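Local coordinates for protein vibralactone Cyclase (Boreostereum vibrans, PDB 6KD0) that catalyses the cyclization that forms the fused bicyclic beta-lactone of vibralactone, using an alpha/beta-hydrolase fold, at residues V130-R135 with K147-G152. Sequence-based numbering, arbitrary orientation.
Sequences VSIDYR and KDVYAG
A side-on salt bridge between R135 and the buried carboxylate of D148 ties the chain that leaves strand 128-132 to helix 144-158. The guanidinium offers NE to OD2 of D148, and its NH2 lies 2.8 Å from D148 OD1; both bonds are nearly straight and use the syn lone pairs. With the two planar groups only 9° apart, the pair is close to the ideal fork that arginine, with its two parallel N-H groups, makes with a carboxylate.

On its anti side OD2 also accepts the backbone N-H of R135, N to OD2 2.9 Å, so a single short side chain holds main chain and side chain of the same residue. A water donates both to D148 OD2 and to the carbonyl O of D133. So many donors should favour the ionised carboxylate. NH2 of R135 also hydrogen-bonds to the carbonyl O of E74, which helps fix the guanidinium's rotation.

Strand 128-132, helix 144-158 and strand 171-176 form a beta-alpha-beta crossover of the alpha/beta-hydrolase fold, passing over strand 97-101, which lies between the two strands and parallel to both.

The apolar contacts come from the next helix residue, V149, and from CB of D148, 3.8 Å from Y134 CB. Beta-branched and wholly apolar, V149 offers its CG2 methyl to CD2 of the Y134 ring at 3.7 Å and, more loosely, to I132 CD1. With chi1 in the crowded position (61°), the ring runs alongside V149 while its hydroxyl end leads away from the helix; it stacks on the H102 ring and touches the probable nucleophile elbow. Tyrosine suits this buried site, joining an apolar ring to a hydroxyl that hydrogen-bonds to H102 O. G152, lacking a side chain, lets the helix approach the CG2 branch of I132.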
ATOM      1  N   VAL A 130      -2.189  -8.730  -9.015  1.00 19.37           N
ATOM      2  CA  VAL A 130      -1.885  -7.778 -10.077  1.00 17.80           C
ATOM      3  C   VAL A 130      -1.066  -6.652  -9.465  1.00 18.25           C
ATOM      4  O   VAL A 130      -1.410  -6.155  -8.387  1.00 20.99           O
ATOM      5  CB  VAL A 130      -3.176  -7.218 -10.709  1.00 19.59           C
ATOM      6  CG1 VAL A 130      -2.842  -6.308 -11.876  1.00 17.16           C
ATOM      7  CG2 VAL A 130      -4.095  -8.347 -11.122  1.00 19.73           C
ATOM      8  N   SER A 131       0.014  -6.266 -10.137  1.00 18.85           N
ATOM      9  CA  SER A 131       0.898  -5.184  -9.713  1.00 16.97           C
ATOM     10  C   SER A 131       1.129  -4.260 -10.902  1.00 18.58           C
ATOM     11  O   SER A 131       1.332  -4.739 -12.020  1.00 19.24           O
ATOM     12  CB  SER A 131       2.225  -5.748  -9.220  1.00 17.71           C
ATOM     13  OG  SER A 131       2.989  -4.739  -8.571  1.00 21.99           O
ATOM     14  N   ILE A 132       1.108  -2.944 -10.690  1.00 18.02           N
ATOM     15  CA  ILE A 132       1.150  -2.024 -11.826  1.00 19.00           C
ATOM     16  C   ILE A 132       2.215  -0.945 -11.638  1.00 20.80           C
ATOM     17  O   ILE A 132       2.497  -0.491 -10.521  1.00 18.25           O
ATOM     18  CB  ILE A 132      -0.235  -1.393 -12.118  1.00 20.70           C
ATOM     19  CG1 ILE A 132      -0.521  -0.165 -11.235  1.00 19.15           C
ATOM     20  CG2 ILE A 132      -1.323  -2.462 -12.057  1.00 17.43           C
ATOM     21  CD1 ILE A 132      -0.726  -0.484  -9.744  1.00 16.58           C
ATOM     22  N   ASP A 133       2.808  -0.537 -12.766  1.00 19.28           N
ATOM     23  CA  ASP A 133       3.866   0.471 -12.792  1.00 16.23           C
ATOM     24  C   ASP A 133       3.257   1.849 -13.066  1.00 20.26           C
ATOM     25  O   ASP A 133       3.403   2.429 -14.146  1.00 20.58           O
ATOM     26  CB  ASP A 133       4.910   0.109 -13.846  1.00 19.59           C
ATOM     27  CG  ASP A 133       5.706  -1.139 -13.478  1.00 25.69           C
ATOM     28  OD1 ASP A 133       5.619  -1.576 -12.309  1.00 22.60           O
ATOM     29  OD2 ASP A 133       6.413  -1.677 -14.360  1.00 25.43           O
ATOM     30  N   TYR A 134       2.547   2.367 -12.059  1.00 18.02           N
ATOM     31  CA  TYR A 134       1.938   3.684 -12.188  1.00 17.26           C
ATOM     32  C   TYR A 134       3.015   4.755 -12.331  1.00 15.03           C
ATOM     33  O   TYR A 134       4.145   4.609 -11.851  1.00 17.51           O
ATOM     34  CB  TYR A 134       1.017   3.971 -10.992  1.00 14.87           C
ATOM     35  CG  TYR A 134       1.666   3.986  -9.615  1.00 15.67           C
ATOM     36  CD1 TYR A 134       2.325   5.120  -9.134  1.00 16.85           C
ATOM     37  CD2 TYR A 134       1.581   2.869  -8.777  1.00 17.05           C
ATOM     38  CE1 TYR A 134       2.913   5.132  -7.854  1.00 16.93           C
ATOM     39  CE2 TYR A 134       2.144   2.871  -7.496  1.00 17.74           C
ATOM     40  CZ  TYR A 134       2.810   4.007  -7.044  1.00 18.71           C
ATOM     41  OH  TYR A 134       3.370   4.006  -5.795  1.00 15.76           O
ATOM     42  N   ARG A 135       2.670   5.849 -13.006  1.00 17.26           N
ATOM     43  CA  ARG A 135       3.673   6.873 -13.284  1.00 16.57           C
ATOM     44  C   ARG A 135       4.128   7.569 -12.001  1.00 18.84           C
ATOM     45  O   ARG A 135       3.338   7.792 -11.076  1.00 19.24           O
ATOM     46  CB  ARG A 135       3.130   7.876 -14.302  1.00 17.39           C
ATOM     47  CG  ARG A 135       3.452   7.458 -15.731  1.00 21.82           C
ATOM     48  CD  ARG A 135       2.777   8.367 -16.748  1.00 24.95           C
ATOM     49  NE  ARG A 135       1.346   8.102 -16.836  1.00 18.32           N
ATOM     50  CZ  ARG A 135       0.508   8.727 -17.659  1.00 22.52           C
ATOM     51  NH1 ARG A 135       0.949   9.677 -18.487  1.00 26.06           N
ATOM     52  NH2 ARG A 135      -0.779   8.407 -17.659  1.00 19.66           N
ATOM     53  N   LYS A 147      -4.636   8.184 -11.349  1.00 16.43           N
ATOM     54  CA  LYS A 147      -5.398   7.812 -12.533  1.00 19.11           C
ATOM     55  C   LYS A 147      -4.850   6.537 -13.170  1.00 19.80           C
ATOM     56  O   LYS A 147      -5.629   5.704 -13.635  1.00 17.93           O
ATOM     57  CB  LYS A 147      -5.425   8.969 -13.530  1.00 18.57           C
ATOM     58  CG  LYS A 147      -6.352  10.117 -13.094  1.00 23.61           C
ATOM     59  CD  LYS A 147      -6.507  11.156 -14.215  1.00 34.10           C
ATOM     60  CE  LYS A 147      -7.351  12.348 -13.770  1.00 36.07           C
ATOM     61  NZ  LYS A 147      -8.658  11.919 -13.180  1.00 43.80           N
ATOM     62  N   ASP A 148      -3.516   6.357 -13.190  1.00 19.14           N
ATOM     63  CA  ASP A 148      -2.944   5.098 -13.682  1.00 17.44           C
ATOM     64  C   ASP A 148      -3.381   3.921 -12.822  1.00 18.44           C
ATOM     65  O   ASP A 148      -3.730   2.857 -13.344  1.00 17.24           O
ATOM     66  CB  ASP A 148      -1.416   5.151 -13.703  1.00 18.46           C
ATOM     67  CG  ASP A 148      -0.857   6.063 -14.804  1.00 20.63           C
ATOM     68  OD1 ASP A 148      -1.625   6.604 -15.633  1.00 21.26           O
ATOM     69  OD2 ASP A 148       0.382   6.229 -14.826  1.00 19.63           O
ATOM     70  N   VAL A 149      -3.340   4.086 -11.501  1.00 16.79           N
ATOM     71  CA  VAL A 149      -3.775   3.013 -10.606  1.00 16.16           C
ATOM     72  C   VAL A 149      -5.224   2.650 -10.897  1.00 15.65           C
ATOM     73  O   VAL A 149      -5.601   1.465 -10.945  1.00 17.18           O
ATOM     74  CB  VAL A 149      -3.570   3.442  -9.142  1.00 16.29           C
ATOM     75  CG1 VAL A 149      -4.256   2.467  -8.179  1.00 18.56           C
ATOM     76  CG2 VAL A 149      -2.054   3.550  -8.824  1.00 17.01           C
ATOM     77  N   TYR A 150      -6.052   3.662 -11.149  1.00 16.74           N
ATOM     78  CA  TYR A 150      -7.463   3.404 -11.409  1.00 15.24           C
ATOM     79  C   TYR A 150      -7.663   2.721 -12.753  1.00 18.54           C
ATOM     80  O   TYR A 150      -8.482   1.805 -12.878  1.00 18.33           O
ATOM     81  CB  TYR A 150      -8.245   4.712 -11.361  1.00 18.32           C
ATOM     82  CG  TYR A 150      -9.734   4.504 -11.261  1.00 18.41           C
ATOM     83  CD1 TYR A 150     -10.296   3.948 -10.117  1.00 17.92           C
ATOM     84  CD2 TYR A 150     -10.577   4.889 -12.285  1.00 20.01           C
ATOM     85  CE1 TYR A 150     -11.659   3.773 -10.016  1.00 18.02           C
ATOM     86  CE2 TYR A 150     -11.948   4.712 -12.187  1.00 21.03           C
ATOM     87  CZ  TYR A 150     -12.474   4.158 -11.062  1.00 19.75           C
ATOM     88  OH  TYR A 150     -13.839   4.002 -10.964  1.00 21.31           O
ATOM     89  N   ALA A 151      -6.961   3.185 -13.788  1.00 15.49           N
ATOM     90  CA  ALA A 151      -7.051   2.521 -15.088  1.00 17.42           C
ATOM     91  C   ALA A 151      -6.648   1.049 -14.984  1.00 20.11           C
ATOM     92  O   ALA A 151      -7.278   0.173 -15.592  1.00 20.22           O
ATOM     93  CB  ALA A 151      -6.178   3.253 -16.099  1.00 19.83           C
ATOM     94  N   GLY A 152      -5.603   0.767 -14.209  1.00 17.25           N
ATOM     95  CA  GLY A 152      -5.190  -0.606 -13.998  1.00 18.22           C
ATOM     96  C   GLY A 152      -6.241  -1.414 -13.276  1.00 18.09           C
ATOM     97  O   GLY A 152      -6.435  -2.598 -13.569  1.00 19.57           O
TER
HETATM   98  O   HOH W   1       2.094   4.084 -16.068  1.00 22.89           O